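PDB 2O57: putative sarcosine dimethylglycine methyltransferase from Galdieria sulphuraria, which probably transfers methyl groups from S-adenosylmethionine to sarcosine and dimethylglycine, although its function is not established. Local coordinates for residues 49-54 against 63-68; 57-62 against 243-248; 156-161 against 186-191. One frame throughout, in Å; residues are numbered along the deposited sequence.

Overall arrangement
Following the chain from the N terminus, contact 1 comes first. It closes a short loop: residues 49-54, after helix 27-40, fold back on residues 63-68 of helix 59-76. Contact 2 opens inside that loop at residues 57-62 and closes far down the chain on helix 235-251, so contacts 1 and 2 cross. They share helix 59-76 and touch through Asp57, which pairs with Arg65. Contact 3 closes the beta-alpha-beta crossover from strand 151-157 through helix 166-176 to strand 181-190, its neighbour in the central sheet. It follows contact 1 in series and lies within the long span bridged by contact 2. Gln157 links it to Asp67 of contact 1.

Contact 1: residues 49-54 against 63-68; sequences LYKEPV and SLRTDE
Leu49 meets the helix with both its backbone and its side chain. Its carbonyl oxygen accepts a hydrogen bond from Arg65, with NH1 2.7 Å from Leu49 O. The N-H...O angle is 157°, and the oxygen lies in the guanidinium plane, at its edge. The Arg65 chain is extended from CG to NE, and its CD also passes 3.4 Å from Leu49 O. On the apolar side, Leu49 CB rests 3.9 Å from Arg65 CB. Leu49 CG stands beside its own backbone N (chi1 -64°) and comes 3.5 Å from Thr66 OG1. These two side chains cross at about a right angle. The Thr66 hydroxyl is hydrogen-bonded to the carbonyl of Val47, just before the segment. In this Rossmann-like methyltransferase, the loop between helix 27-40 and helix 59-76 thus packs back on the helix that follows it. Tyr50 turns its side chain from residues 63-68, toward helix 235-251, where its hydroxyl bonds His241. Its CA is 3.8 Å from Arg65 NH1. Lys51 lays CB over one face of the guanidinium, offset toward the rim and 3.9 Å from Arg65 NH2. Its CG is anti to the backbone N (chi1 176°), and the rest of the chain runs on extended. The like-charged ends, Lys51 NZ and Arg65 NH2, stay 5.9 Å apart. Asp57 binds both the Lys51 backbone N and Arg65 NH1, the latter in a salt bridge that probably offsets this charge. Met76 of the second subunit packs on Leu49, Lys51 and Arg65.

Contact 2: residues 57-62 against 243-248; sequences DEIREA and SKVKAE
Ile59 and Lys244 slide past each other in opposite directions, Ile59 toward helix 235-251, Lys244 toward the chain just before helix 59-76. Ile59 CG1 stands beside its own backbone N and meets Lys244 CB at 3.7 Å. Beyond it, CD1 lies against the helix backbone, 3.6 Å from Lys244 C. The same methyl touches Val245, with Ile59 CD1 3.9 Å from Val245 CG2. Lys244 runs the other way. Its chain bends at chi2 (-76°) and chi3 (-69°), and the ammonium goes to the loop just before helix 59-76. There Lys244 NZ gives a hydrogen bond to Asp57 O, 2.8 Å away. The donor is tilted 27° from the carbonyl plane. A second bond from the ammonium goes to the carbonyl of Val54, so it grips two loop carbonyls. A water 3.3 Å from Lys244 NZ accepts from it and probably donates to Glu58 OE1. Glu58 is the N-cap residue of helix 59-76. An alanine in place of Lys244 would probably leave the carbonyls of Asp57 and Val54 without this donor and the loop freer to shift. The contact joins the start of helix 59-76 to helix 235-251. Helix 27-40 lies beside both, with Trp40 on Ile59 and Tyr36 on Val245. Helix 262-280 packs on helix 235-251, placing Met268 on Val245.

Contact 3: residues 156-161 against 186-191; sequences SQDAFL and TDPMKE
This contact lies at the C-terminal ends of two neighbouring parallel strands, 151-157 and 181-190, in the central sheet of a Rossmann-like methyltransferase fold. Gln157 and Thr186 form the parallel bridge, and their side chains lie side by side on the same face. Thr186 N donates to Ser156 O at 2.9 Å, nearly along the C=O axis. One step on, Asp158 N donates to Thr186 O at 2.8 Å, from above the carbonyl plane. The chain leaves the strand here, as Asp158 has a positive phi of 62°. Its carboxylate reaches back to the neighbouring strand, and Thr186 OG1 donates to Asp158 OD1 at 2.8 Å. The hydroxyl comes from above the carboxylate plane. Thr186 OG1 sits between its backbone N and carbonyl carbon (chi1 70°), close to Gln157 CA. Trp286 NE1 also bonds Asp158 OD1, and Val47 N bonds OD2, so both oxygens are held. Pro188 CD lies 3.6 Å from Asp158 OD1. The Asp187 carboxylate is directed at the turn after the strand. Leu161 N donates to Asp187 OD1 at 2.8 Å. Asp187 OD1 receives it through its syn lone pair, while Asp187 OD2 bonds the hydroxyl of Tyr217. Farther along strand 181-190, Leu161 and Pro188 cross at about a right angle, with Leu161 CD2 4.0 Å from Pro188 CG. A water links the turn to the strands: it donates to Ser156 OG and Thr186 O and accepts from Phe160 N. Ser156 OG is also hydrogen-bonded to Leu89 O. Strand 284-293 flanks strand 181-190 and brings Trp286 onto Thr186. Helix 59-76 packs on Gln157 and Thr186 through Leu70, and helix 214-223 puts Tyr217 against Phe160.

Contact 1: residues 49-54 against 63-68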
ATOM      1  N   LEU A  49     -11.202  -2.674  -2.260  1.00 10.76           N
ATOM      2  CA  LEU A  49     -10.529  -3.331  -1.143  1.00 10.87           C
ATOM      3  C   LEU A  49     -11.592  -4.246  -0.476  1.00 10.13           C
ATOM      4  O   LEU A  49     -12.561  -3.762   0.114  1.00 10.96           O
ATOM      5  CB  LEU A  49      -9.946  -2.286  -0.168  1.00 11.63           C
ATOM      6  CG  LEU A  49      -8.825  -1.335  -0.656  1.00 10.98           C
ATOM      7  CD1 LEU A  49      -8.482  -0.356   0.509  1.00 12.92           C
ATOM      8  CD2 LEU A  49      -7.595  -2.164  -1.127  1.00 12.00           C
ATOM      9  N   TYR A  50     -11.430  -5.563  -0.628  1.00  9.77           N
ATOM     10  CA  TYR A  50     -12.449  -6.562  -0.221  1.00 10.04           C
ATOM     11  C   TYR A  50     -12.206  -7.187   1.166  1.00 11.37           C
ATOM     12  O   TYR A  50     -11.066  -7.404   1.573  1.00 11.49           O
ATOM     13  CB  TYR A  50     -12.603  -7.667  -1.280  1.00  9.98           C
ATOM     14  CG  TYR A  50     -13.228  -7.096  -2.534  1.00 10.57           C
ATOM     15  CD1 TYR A  50     -14.630  -7.106  -2.697  1.00 10.56           C
ATOM     16  CD2 TYR A  50     -12.434  -6.528  -3.536  1.00  8.79           C
ATOM     17  CE1 TYR A  50     -15.248  -6.558  -3.832  1.00 12.42           C
ATOM     18  CE2 TYR A  50     -13.046  -5.940  -4.690  1.00  9.33           C
ATOM     19  CZ  TYR A  50     -14.442  -5.974  -4.834  1.00 11.97           C
ATOM     20  OH  TYR A  50     -15.011  -5.393  -5.950  1.00 10.38           O
ATOM     21  N   LYS A  51     -13.289  -7.437   1.895  1.00 11.89           N
ATOM     22  CA  LYS A  51     -13.228  -8.019   3.242  1.00 14.89           C
ATOM     23  C   LYS A  51     -13.611  -9.491   3.088  1.00 14.31           C
ATOM     24  O   LYS A  51     -14.599  -9.784   2.432  1.00 12.90           O
ATOM     25  CB  LYS A  51     -14.258  -7.312   4.127  1.00 13.86           C
ATOM     26  CG  LYS A  51     -14.410  -7.852   5.536  1.00 19.30           C
ATOM     27  CD  LYS A  51     -15.342  -6.915   6.351  1.00 19.47           C
ATOM     28  CE  LYS A  51     -15.670  -7.498   7.747  1.00 27.84           C
ATOM     29  NZ  LYS A  51     -16.466  -6.521   8.611  1.00 28.03           N
ATOM     30  N   GLU A  52     -12.851 -10.409   3.677  1.00 14.82           N
ATOM     31  CA  GLU A  52     -13.249 -11.844   3.704  1.00 16.71           C
ATOM     32  C   GLU A  52     -14.444 -12.097   4.609  1.00 16.86           C
ATOM     33  O   GLU A  52     -14.561 -11.426   5.637  1.00 17.75           O
ATOM     34  CB  GLU A  52     -12.080 -12.715   4.176  1.00 17.51           C
ATOM     35  CG  GLU A  52     -10.936 -12.702   3.184  1.00 21.38           C
ATOM     36  CD  GLU A  52     -11.145 -13.687   2.025  1.00 25.04           C
ATOM     37  OE1 GLU A  52     -12.243 -14.296   1.919  1.00 22.81           O
ATOM     38  OE2 GLU A  52     -10.208 -13.828   1.202  1.00 27.44           O
ATOM     39  N   PRO A  53     -15.363 -13.038   4.233  1.00 16.11           N
ATOM     40  CA  PRO A  53     -15.427 -13.809   2.974  1.00 15.30           C
ATOM     41  C   PRO A  53     -15.869 -12.944   1.790  1.00 14.37           C
ATOM     42  O   PRO A  53     -16.950 -12.301   1.805  1.00 12.96           O
ATOM     43  CB  PRO A  53     -16.435 -14.931   3.270  1.00 15.96           C
ATOM     44  CG  PRO A  53     -17.312 -14.377   4.413  1.00 16.65           C
ATOM     45  CD  PRO A  53     -16.452 -13.383   5.175  1.00 16.77           C
ATOM     46  N   VAL A  54     -14.989 -12.874   0.800  1.00 12.17           N
ATOM     47  CA  VAL A  54     -15.153 -11.982  -0.322  1.00 12.44           C
ATOM     48  C   VAL A  54     -16.489 -12.239  -1.052  1.00 11.64           C
ATOM     49  O   VAL A  54     -17.116 -11.304  -1.548  1.00 10.29           O
ATOM     50  CB  VAL A  54     -13.931 -12.087  -1.269  1.00 12.75           C
ATOM     51  CG1 VAL A  54     -14.136 -11.268  -2.504  1.00 15.73           C
ATOM     52  CG2 VAL A  54     -12.645 -11.635  -0.541  1.00 12.16           C
ATOM     53  N   SER A  63     -15.310  -0.774  -3.312  1.00 10.85           N
ATOM     54  CA  SER A  63     -14.882   0.379  -4.105  1.00 10.83           C
ATOM     55  C   SER A  63     -14.850   1.652  -3.202  1.00 10.64           C
ATOM     56  O   SER A  63     -13.942   2.468  -3.337  1.00 10.49           O
ATOM     57  CB  SER A  63     -15.779   0.567  -5.331  1.00 10.19           C
ATOM     58  OG  SER A  63     -15.350   1.657  -6.096  1.00 10.42           O
ATOM     59  N   LEU A  64     -15.817   1.818  -2.305  1.00  9.86           N
ATOM     60  CA  LEU A  64     -15.758   2.897  -1.286  1.00 11.39           C
ATOM     61  C   LEU A  64     -14.595   2.782  -0.324  1.00 11.02           C
ATOM     62  O   LEU A  64     -14.009   3.802   0.047  1.00 10.39           O
ATOM     63  CB  LEU A  64     -17.047   2.989  -0.449  1.00 12.27           C
ATOM     64  CG  LEU A  64     -18.231   3.555  -1.189  1.00 16.35           C
ATOM     65  CD1 LEU A  64     -19.497   3.167  -0.438  1.00 23.21           C
ATOM     66  CD2 LEU A  64     -18.087   5.094  -1.327  1.00 21.37           C
ATOM     67  N   ARG A  65     -14.234   1.555   0.064  1.00 11.43           N
ATOM     68  CA  ARG A  65     -13.016   1.342   0.914  1.00 11.35           C
ATOM     69  C   ARG A  65     -11.767   1.854   0.174  1.00 11.67           C
ATOM     70  O   ARG A  65     -10.930   2.562   0.750  1.00  8.81           O
ATOM     71  CB  ARG A  65     -12.826  -0.111   1.292  1.00 11.93           C
ATOM     72  CG  ARG A  65     -13.897  -0.659   2.260  1.00 12.39           C
ATOM     73  CD  ARG A  65     -13.526  -2.014   2.868  1.00 11.86           C
ATOM     74  NE  ARG A  65     -14.725  -2.689   3.335  1.00 12.83           N
ATOM     75  CZ  ARG A  65     -15.343  -3.684   2.692  1.00 16.31           C
ATOM     76  NH1 ARG A  65     -14.839  -4.204   1.583  1.00 11.83           N
ATOM     77  NH2 ARG A  65     -16.464  -4.201   3.198  1.00 13.72           N
ATOM     78  N   THR A  66     -11.678   1.550  -1.131  1.00 10.67           N
ATOM     79  CA  THR A  66     -10.585   2.078  -1.950  1.00 11.59           C
ATOM     80  C   THR A  66     -10.566   3.609  -1.927  1.00 11.90           C
ATOM     81  O   THR A  66      -9.500   4.214  -1.753  1.00 12.51           O
ATOM     82  CB  THR A  66     -10.704   1.589  -3.401  1.00 11.64           C
ATOM     83  OG1 THR A  66     -10.274   0.248  -3.451  1.00  9.54           O
ATOM     84  CG2 THR A  66      -9.833   2.444  -4.393  1.00 13.05           C
ATOM     85  N   ASP A  67     -11.736   4.246  -2.102  1.00 12.76           N
ATOM     86  CA  ASP A  67     -11.804   5.716  -2.137  1.00 13.35           C
ATOM     87  C   ASP A  67     -11.388   6.346  -0.786  1.00 13.35           C
ATOM     88  O   ASP A  67     -10.627   7.313  -0.754  1.00 12.89           O
ATOM     89  CB  ASP A  67     -13.225   6.187  -2.482  1.00 13.95           C
ATOM     90  CG  ASP A  67     -13.655   5.739  -3.834  1.00 15.49           C
ATOM     91  OD1 ASP A  67     -12.768   5.403  -4.657  1.00 16.48           O
ATOM     92  OD2 ASP A  67     -14.887   5.716  -4.072  1.00 16.45           O
ATOM     93  N   GLU A  68     -11.868   5.759   0.312  1.00 13.47           N
ATOM     94  CA  GLU A  68     -11.482   6.174   1.678  1.00 14.49           C
ATOM     95  C   GLU A  68      -9.988   5.984   1.892  1.00 13.35           C
ATOM     96  O   GLU A  68      -9.333   6.857   2.456  1.00 12.88           O
ATOM     97  CB  GLU A  68     -12.238   5.376   2.749  1.00 14.05           C
ATOM     98  CG  GLU A  68     -13.743   5.681   2.825  1.00 19.80           C
ATOM     99  CD  GLU A  68     -14.082   7.042   3.430  1.00 21.50           C
ATOM    100  OE1 GLU A  68     -13.189   7.715   4.006  1.00 22.79           O
ATOM    101  OE2 GLU A  68     -15.274   7.426   3.353  1.00 22.94           O
TER

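Contact 2: residues 57-62 against 243-248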
ATOM      1  N   ASP A  57     -19.062 -10.039   0.408  1.00 14.75           N
ATOM      2  CA  ASP A  57     -18.787  -8.604   0.380  1.00 14.32           C
ATOM      3  C   ASP A  57     -19.453  -7.980  -0.849  1.00 14.57           C
ATOM      4  O   ASP A  57     -19.827  -8.675  -1.776  1.00 15.21           O
ATOM      5  CB  ASP A  57     -17.268  -8.372   0.383  1.00 14.17           C
ATOM      6  CG  ASP A  57     -16.875  -6.973   0.864  1.00 13.38           C
ATOM      7  OD1 ASP A  57     -17.699  -6.269   1.455  1.00 13.00           O
ATOM      8  OD2 ASP A  57     -15.715  -6.588   0.663  1.00 11.33           O
ATOM      9  N   GLU A  58     -19.693  -6.686  -0.828  1.00 14.18           N
ATOM     10  CA  GLU A  58     -20.288  -6.056  -2.000  1.00 14.67           C
ATOM     11  C   GLU A  58     -19.260  -5.171  -2.707  1.00 13.00           C
ATOM     12  O   GLU A  58     -18.417  -4.532  -2.065  1.00 11.93           O
ATOM     13  CB  GLU A  58     -21.523  -5.222  -1.603  1.00 15.32           C
ATOM     14  CG  GLU A  58     -22.612  -5.955  -0.793  1.00 21.40           C
ATOM     15  CD  GLU A  58     -23.490  -6.862  -1.622  1.00 30.46           C
ATOM     16  OE1 GLU A  58     -23.205  -7.047  -2.844  1.00 32.94           O
ATOM     17  OE2 GLU A  58     -24.485  -7.393  -1.037  1.00 34.24           O
ATOM     18  N   ILE A  59     -19.356  -5.124  -4.034  1.00 12.02           N
ATOM     19  CA  ILE A  59     -18.448  -4.338  -4.855  1.00 12.37           C
ATOM     20  C   ILE A  59     -18.535  -2.835  -4.476  1.00 11.22           C
ATOM     21  O   ILE A  59     -17.528  -2.173  -4.344  1.00  9.82           O
ATOM     22  CB  ILE A  59     -18.764  -4.584  -6.349  1.00 11.67           C
ATOM     23  CG1 ILE A  59     -18.427  -6.042  -6.709  1.00 11.56           C
ATOM     24  CG2 ILE A  59     -18.084  -3.525  -7.257  1.00 13.57           C
ATOM     25  CD1 ILE A  59     -18.726  -6.429  -8.153  1.00 13.14           C
ATOM     26  N   ARG A  60     -19.748  -2.314  -4.308  1.00 10.56           N
ATOM     27  CA  ARG A  60     -19.948  -0.928  -3.864  1.00 11.37           C
ATOM     28  C   ARG A  60     -19.131  -0.624  -2.594  1.00 11.61           C
ATOM     29  O   ARG A  60     -18.388   0.355  -2.532  1.00 10.75           O
ATOM     30  CB  ARG A  60     -21.454  -0.674  -3.572  1.00 11.95           C
ATOM     31  CG  ARG A  60     -21.772   0.638  -2.856  1.00 13.75           C
ATOM     32  CD  ARG A  60     -21.494   1.854  -3.726  1.00 15.40           C
ATOM     33  NE  ARG A  60     -22.510   2.032  -4.760  1.00 14.22           N
ATOM     34  CZ  ARG A  60     -22.302   2.585  -5.954  1.00 14.67           C
ATOM     35  NH1 ARG A  60     -21.078   3.015  -6.300  1.00 12.31           N
ATOM     36  NH2 ARG A  60     -23.328   2.706  -6.807  1.00 14.25           N
ATOM     37  N   GLU A  61     -19.302  -1.464  -1.580  1.00 11.26           N
ATOM     38  CA  GLU A  61     -18.605  -1.286  -0.295  1.00 12.70           C
ATOM     39  C   GLU A  61     -17.085  -1.314  -0.502  1.00 12.19           C
ATOM     40  O   GLU A  61     -16.386  -0.448  -0.007  1.00 12.05           O
ATOM     41  CB  GLU A  61     -19.014  -2.393   0.694  1.00 13.26           C
ATOM     42  CG  GLU A  61     -20.275  -2.123   1.477  1.00 19.26           C
ATOM     43  CD  GLU A  61     -20.091  -0.960   2.485  1.00 25.01           C
ATOM     44  OE1 GLU A  61     -19.835  -1.218   3.700  1.00 28.02           O
ATOM     45  OE2 GLU A  61     -20.173   0.208   2.045  1.00 27.90           O
ATOM     46  N   ALA A  62     -16.575  -2.330  -1.218  1.00 11.32           N
ATOM     47  CA  ALA A  62     -15.132  -2.430  -1.500  1.00 10.53           C
ATOM     48  C   ALA A  62     -14.575  -1.224  -2.293  1.00 10.22           C
ATOM     49  O   ALA A  62     -13.486  -0.742  -2.010  1.00 10.42           O
ATOM     50  CB  ALA A  62     -14.830  -3.704  -2.252  1.00 10.20           C
ATOM     51  N   SER A 243     -13.059 -11.059 -10.145  1.00 10.52           N
ATOM     52  CA  SER A 243     -13.933 -12.214  -9.848  1.00 11.28           C
ATOM     53  C   SER A 243     -15.362 -11.762  -9.457  1.00 10.99           C
ATOM     54  O   SER A 243     -16.372 -12.318  -9.950  1.00  9.62           O
ATOM     55  CB  SER A 243     -13.325 -13.074  -8.704  1.00 12.25           C
ATOM     56  OG  SER A 243     -12.080 -13.608  -9.118  1.00 13.76           O
ATOM     57  N   LYS A 244     -15.464 -10.759  -8.571  1.00 10.22           N
ATOM     58  CA  LYS A 244     -16.784 -10.239  -8.186  1.00  9.81           C
ATOM     59  C   LYS A 244     -17.510  -9.553  -9.359  1.00 10.62           C
ATOM     60  O   LYS A 244     -18.731  -9.714  -9.533  1.00 10.56           O
ATOM     61  CB  LYS A 244     -16.647  -9.236  -7.036  1.00  9.95           C
ATOM     62  CG  LYS A 244     -16.042  -9.838  -5.734  1.00 11.96           C
ATOM     63  CD  LYS A 244     -17.028 -10.667  -4.995  1.00 12.94           C
ATOM     64  CE  LYS A 244     -18.112  -9.799  -4.406  1.00 14.36           C
ATOM     65  NZ  LYS A 244     -19.098 -10.591  -3.656  1.00 15.14           N
ATOM     66  N   VAL A 245     -16.779  -8.788 -10.158  1.00  9.63           N
ATOM     67  CA  VAL A 245     -17.409  -8.165 -11.327  1.00  9.99           C
ATOM     68  C   VAL A 245     -17.924  -9.238 -12.306  1.00  9.41           C
ATOM     69  O   VAL A 245     -19.064  -9.114 -12.852  1.00 10.12           O
ATOM     70  CB  VAL A 245     -16.460  -7.179 -12.031  1.00 10.07           C
ATOM     71  CG1 VAL A 245     -17.117  -6.700 -13.333  1.00  8.91           C
ATOM     72  CG2 VAL A 245     -16.160  -5.962 -11.118  1.00 10.09           C
ATOM     73  N   LYS A 246     -17.140 -10.301 -12.516  1.00  9.58           N
ATOM     74  CA  LYS A 246     -17.593 -11.391 -13.383  1.00 10.12           C
ATOM     75  C   LYS A 246     -18.854 -12.058 -12.856  1.00 10.84           C
ATOM     76  O   LYS A 246     -19.743 -12.415 -13.644  1.00 10.72           O
ATOM     77  CB  LYS A 246     -16.486 -12.432 -13.602  1.00 11.27           C
ATOM     78  CG  LYS A 246     -16.837 -13.464 -14.691  1.00 11.99           C
ATOM     79  CD  LYS A 246     -15.640 -14.406 -15.036  1.00 12.32           C
ATOM     80  CE  LYS A 246     -15.402 -15.321 -13.891  1.00 17.50           C
ATOM     81  NZ  LYS A 246     -16.425 -16.443 -13.941  1.00 18.34           N
ATOM     82  N   ALA A 247     -18.919 -12.257 -11.535  1.00 10.85           N
ATOM     83  CA  ALA A 247     -20.103 -12.844 -10.906  1.00 10.55           C
ATOM     84  C   ALA A 247     -21.329 -11.940 -11.140  1.00  9.79           C
ATOM     85  O   ALA A 247     -22.407 -12.423 -11.441  1.00  8.94           O
ATOM     86  CB  ALA A 247     -19.849 -13.036  -9.377  1.00  9.87           C
ATOM     87  N   GLU A 248     -21.161 -10.634 -10.958  1.00 10.20           N
ATOM     88  CA  GLU A 248     -22.259  -9.678 -11.213  1.00 10.98           C
ATOM     89  C   GLU A 248     -22.701  -9.648 -12.683  1.00 10.50           C
ATOM     90  O   GLU A 248     -23.908  -9.562 -12.978  1.00 10.72           O
ATOM     91  CB  GLU A 248     -21.881  -8.254 -10.750  1.00 11.27           C
ATOM     92  CG  GLU A 248     -23.103  -7.315 -10.734  1.00 13.06           C
ATOM     93  CD  GLU A 248     -24.095  -7.635  -9.604  1.00 16.47           C
ATOM     94  OE1 GLU A 248     -23.773  -8.404  -8.658  1.00 17.02           O
ATOM     95  OE2 GLU A 248     -25.228  -7.144  -9.681  1.00 19.24           O
TER
HETATM   96  O   HOH W   1     -22.249  -9.722  -3.716  1.00 42.51           O

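Contact 3: residues 156-161 against 186-191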
ATOM      1  N   SER A 156      -6.138  10.092  -9.772  1.00 11.24           N
ATOM      2  CA  SER A 156      -6.492   9.325 -10.980  1.00 12.34           C
ATOM      3  C   SER A 156      -6.662   7.850 -10.627  1.00 12.54           C
ATOM      4  O   SER A 156      -5.701   7.180 -10.258  1.00 13.22           O
ATOM      5  CB  SER A 156      -5.398   9.512 -12.041  1.00 11.66           C
ATOM      6  OG  SER A 156      -5.763   8.871 -13.251  1.00 13.42           O
ATOM      7  N   GLN A 157      -7.861   7.327 -10.787  1.00 12.59           N
ATOM      8  CA  GLN A 157      -8.140   5.934 -10.431  1.00 11.94           C
ATOM      9  C   GLN A 157      -8.398   5.092 -11.672  1.00 11.69           C
ATOM     10  O   GLN A 157      -9.412   5.295 -12.381  1.00 10.54           O
ATOM     11  CB  GLN A 157      -9.349   5.867  -9.517  1.00 11.11           C
ATOM     12  CG  GLN A 157      -9.068   6.351  -8.106  1.00 11.97           C
ATOM     13  CD  GLN A 157     -10.350   6.331  -7.269  1.00 11.10           C
ATOM     14  OE1 GLN A 157     -11.337   6.986  -7.599  1.00 10.89           O
ATOM     15  NE2 GLN A 157     -10.333   5.585  -6.202  1.00 11.33           N
ATOM     16  N   ASP A 158      -7.443   4.204 -11.947  1.00 11.54           N
ATOM     17  CA  ASP A 158      -7.540   3.160 -12.994  1.00 11.64           C
ATOM     18  C   ASP A 158      -7.689   3.732 -14.403  1.00 12.22           C
ATOM     19  O   ASP A 158      -8.219   3.081 -15.284  1.00 12.52           O
ATOM     20  CB  ASP A 158      -8.697   2.189 -12.678  1.00 11.20           C
ATOM     21  CG  ASP A 158      -8.544   1.527 -11.293  1.00 11.05           C
ATOM     22  OD1 ASP A 158      -7.435   1.611 -10.699  1.00 13.35           O
ATOM     23  OD2 ASP A 158      -9.528   0.915 -10.833  1.00 10.98           O
ATOM     24  N   ALA A 159      -7.200   4.945 -14.604  1.00 12.87           N
ATOM     25  CA  ALA A 159      -7.328   5.612 -15.909  1.00 14.71           C
ATOM     26  C   ALA A 159      -6.091   5.488 -16.801  1.00 14.74           C
ATOM     27  O   ALA A 159      -6.208   5.551 -18.029  1.00 16.07           O
ATOM     28  CB  ALA A 159      -7.650   7.073 -15.693  1.00 14.42           C
ATOM     29  N   PHE A 160      -4.904   5.416 -16.197  1.00 14.28           N
ATOM     30  CA  PHE A 160      -3.628   5.443 -16.964  1.00 14.99           C
ATOM     31  C   PHE A 160      -3.477   4.153 -17.791  1.00 15.21           C
ATOM     32  O   PHE A 160      -2.810   4.162 -18.827  1.00 14.37           O
ATOM     33  CB  PHE A 160      -2.423   5.561 -16.009  1.00 14.68           C
ATOM     34  CG  PHE A 160      -2.153   6.966 -15.447  1.00 15.37           C
ATOM     35  CD1 PHE A 160      -3.134   7.980 -15.410  1.00 14.59           C
ATOM     36  CD2 PHE A 160      -0.884   7.264 -14.957  1.00 14.67           C
ATOM     37  CE1 PHE A 160      -2.845   9.250 -14.861  1.00 15.54           C
ATOM     38  CE2 PHE A 160      -0.587   8.512 -14.420  1.00 15.02           C
ATOM     39  CZ  PHE A 160      -1.581   9.520 -14.375  1.00 16.02           C
ATOM     40  N   LEU A 161      -4.125   3.070 -17.341  1.00 15.81           N
ATOM     41  CA  LEU A 161      -4.120   1.769 -18.036  1.00 17.62           C
ATOM     42  C   LEU A 161      -4.277   1.911 -19.560  1.00 20.31           C
ATOM     43  O   LEU A 161      -3.542   1.276 -20.322  1.00 21.42           O
ATOM     44  CB  LEU A 161      -5.227   0.822 -17.475  1.00 17.36           C
ATOM     45  CG  LEU A 161      -5.474  -0.536 -18.175  1.00 16.72           C
ATOM     46  CD1 LEU A 161      -4.262  -1.411 -18.039  1.00 16.42           C
ATOM     47  CD2 LEU A 161      -6.665  -1.267 -17.589  1.00 17.33           C
ATOM     48  N   THR A 186      -4.059   5.132  -8.973  1.00 11.55           N
ATOM     49  CA  THR A 186      -4.218   3.680  -8.907  1.00 10.50           C
ATOM     50  C   THR A 186      -4.317   3.185 -10.363  1.00 10.34           C
ATOM     51  O   THR A 186      -4.746   3.940 -11.238  1.00 10.13           O
ATOM     52  CB  THR A 186      -5.476   3.180  -8.070  1.00 10.48           C
ATOM     53  OG1 THR A 186      -6.738   3.475  -8.731  1.00 11.19           O
ATOM     54  CG2 THR A 186      -5.457   3.636  -6.618  1.00 11.11           C
ATOM     55  N   ASP A 187      -3.891   1.951 -10.631  1.00 10.30           N
ATOM     56  CA  ASP A 187      -3.976   1.421 -11.991  1.00 10.64           C
ATOM     57  C   ASP A 187      -3.836  -0.083 -11.955  1.00 10.64           C
ATOM     58  O   ASP A 187      -2.912  -0.620 -11.317  1.00 10.48           O
ATOM     59  CB  ASP A 187      -2.831   2.025 -12.827  1.00 11.75           C
ATOM     60  CG  ASP A 187      -3.220   2.289 -14.301  1.00 15.23           C
ATOM     61  OD1 ASP A 187      -4.406   2.530 -14.594  1.00 14.85           O
ATOM     62  OD2 ASP A 187      -2.298   2.286 -15.149  1.00 15.29           O
ATOM     63  N   PRO A 188      -4.709  -0.790 -12.682  1.00 11.05           N
ATOM     64  CA  PRO A 188      -4.362  -2.187 -12.938  1.00 10.77           C
ATOM     65  C   PRO A 188      -3.049  -2.179 -13.717  1.00 11.77           C
ATOM     66  O   PRO A 188      -2.809  -1.264 -14.552  1.00 11.01           O
ATOM     67  CB  PRO A 188      -5.493  -2.672 -13.844  1.00 10.82           C
ATOM     68  CG  PRO A 188      -6.679  -1.712 -13.565  1.00 10.28           C
ATOM     69  CD  PRO A 188      -5.974  -0.379 -13.342  1.00 10.15           C
HETATM   70  N   MSE A 189      -2.171  -3.135 -13.422  1.00 11.28           N
HETATM   71  CA  MSE A 189      -0.833  -3.142 -14.020  1.00 12.63           C
HETATM   72  C   MSE A 189      -0.252  -4.540 -14.133  1.00 11.43           C
HETATM   73  O   MSE A 189      -0.861  -5.490 -13.664  1.00 10.96           O
HETATM   74  CB  MSE A 189       0.145  -2.169 -13.314  1.00 13.13           C
HETATM   75  CG  MSE A 189       0.081  -1.980 -11.826  1.00 17.43           C
HETATM   76 SE   MSE A 189       1.262  -0.417 -11.276  1.00 13.70          SE
HETATM   77  CE  MSE A 189       0.246   1.049 -11.154  1.00 16.11           C
ATOM     78  N   LYS A 190       0.887  -4.662 -14.811  1.00 11.36           N
ATOM     79  CA  LYS A 190       1.666  -5.877 -14.765  1.00 11.35           C
ATOM     80  C   LYS A 190       2.686  -5.748 -13.627  1.00 12.08           C
ATOM     81  O   LYS A 190       3.073  -4.629 -13.218  1.00 11.64           O
ATOM     82  CB  LYS A 190       2.343  -6.182 -16.126  1.00 11.09           C
ATOM     83  CG  LYS A 190       3.482  -5.213 -16.542  1.00 12.01           C
ATOM     84  CD  LYS A 190       4.106  -5.574 -17.941  1.00 12.24           C
ATOM     85  CE  LYS A 190       5.549  -5.077 -18.023  1.00 15.77           C
ATOM     86  NZ  LYS A 190       6.112  -5.144 -19.417  1.00 18.52           N
ATOM     87  N   GLU A 191       3.080  -6.895 -13.078  1.00 13.53           N
ATOM     88  CA  GLU A 191       4.190  -6.941 -12.123  1.00 15.73           C
ATOM     89  C   GLU A 191       5.504  -6.550 -12.807  1.00 15.44           C
ATOM     90  O   GLU A 191       5.732  -6.911 -13.973  1.00 15.03           O
ATOM     91  CB  GLU A 191       4.292  -8.350 -11.518  1.00 15.53           C
ATOM     92  CG  GLU A 191       3.110  -8.685 -10.629  1.00 17.02           C
ATOM     93  CD  GLU A 191       3.338  -8.239  -9.202  1.00 17.77           C
ATOM     94  OE1 GLU A 191       4.397  -7.609  -8.948  1.00 19.11           O
ATOM     95  OE2 GLU A 191       2.485  -8.534  -8.342  1.00 16.75           O
TER
HETATM   96  O   HOH W   2      -5.000   6.034 -13.204  1.00 18.78           O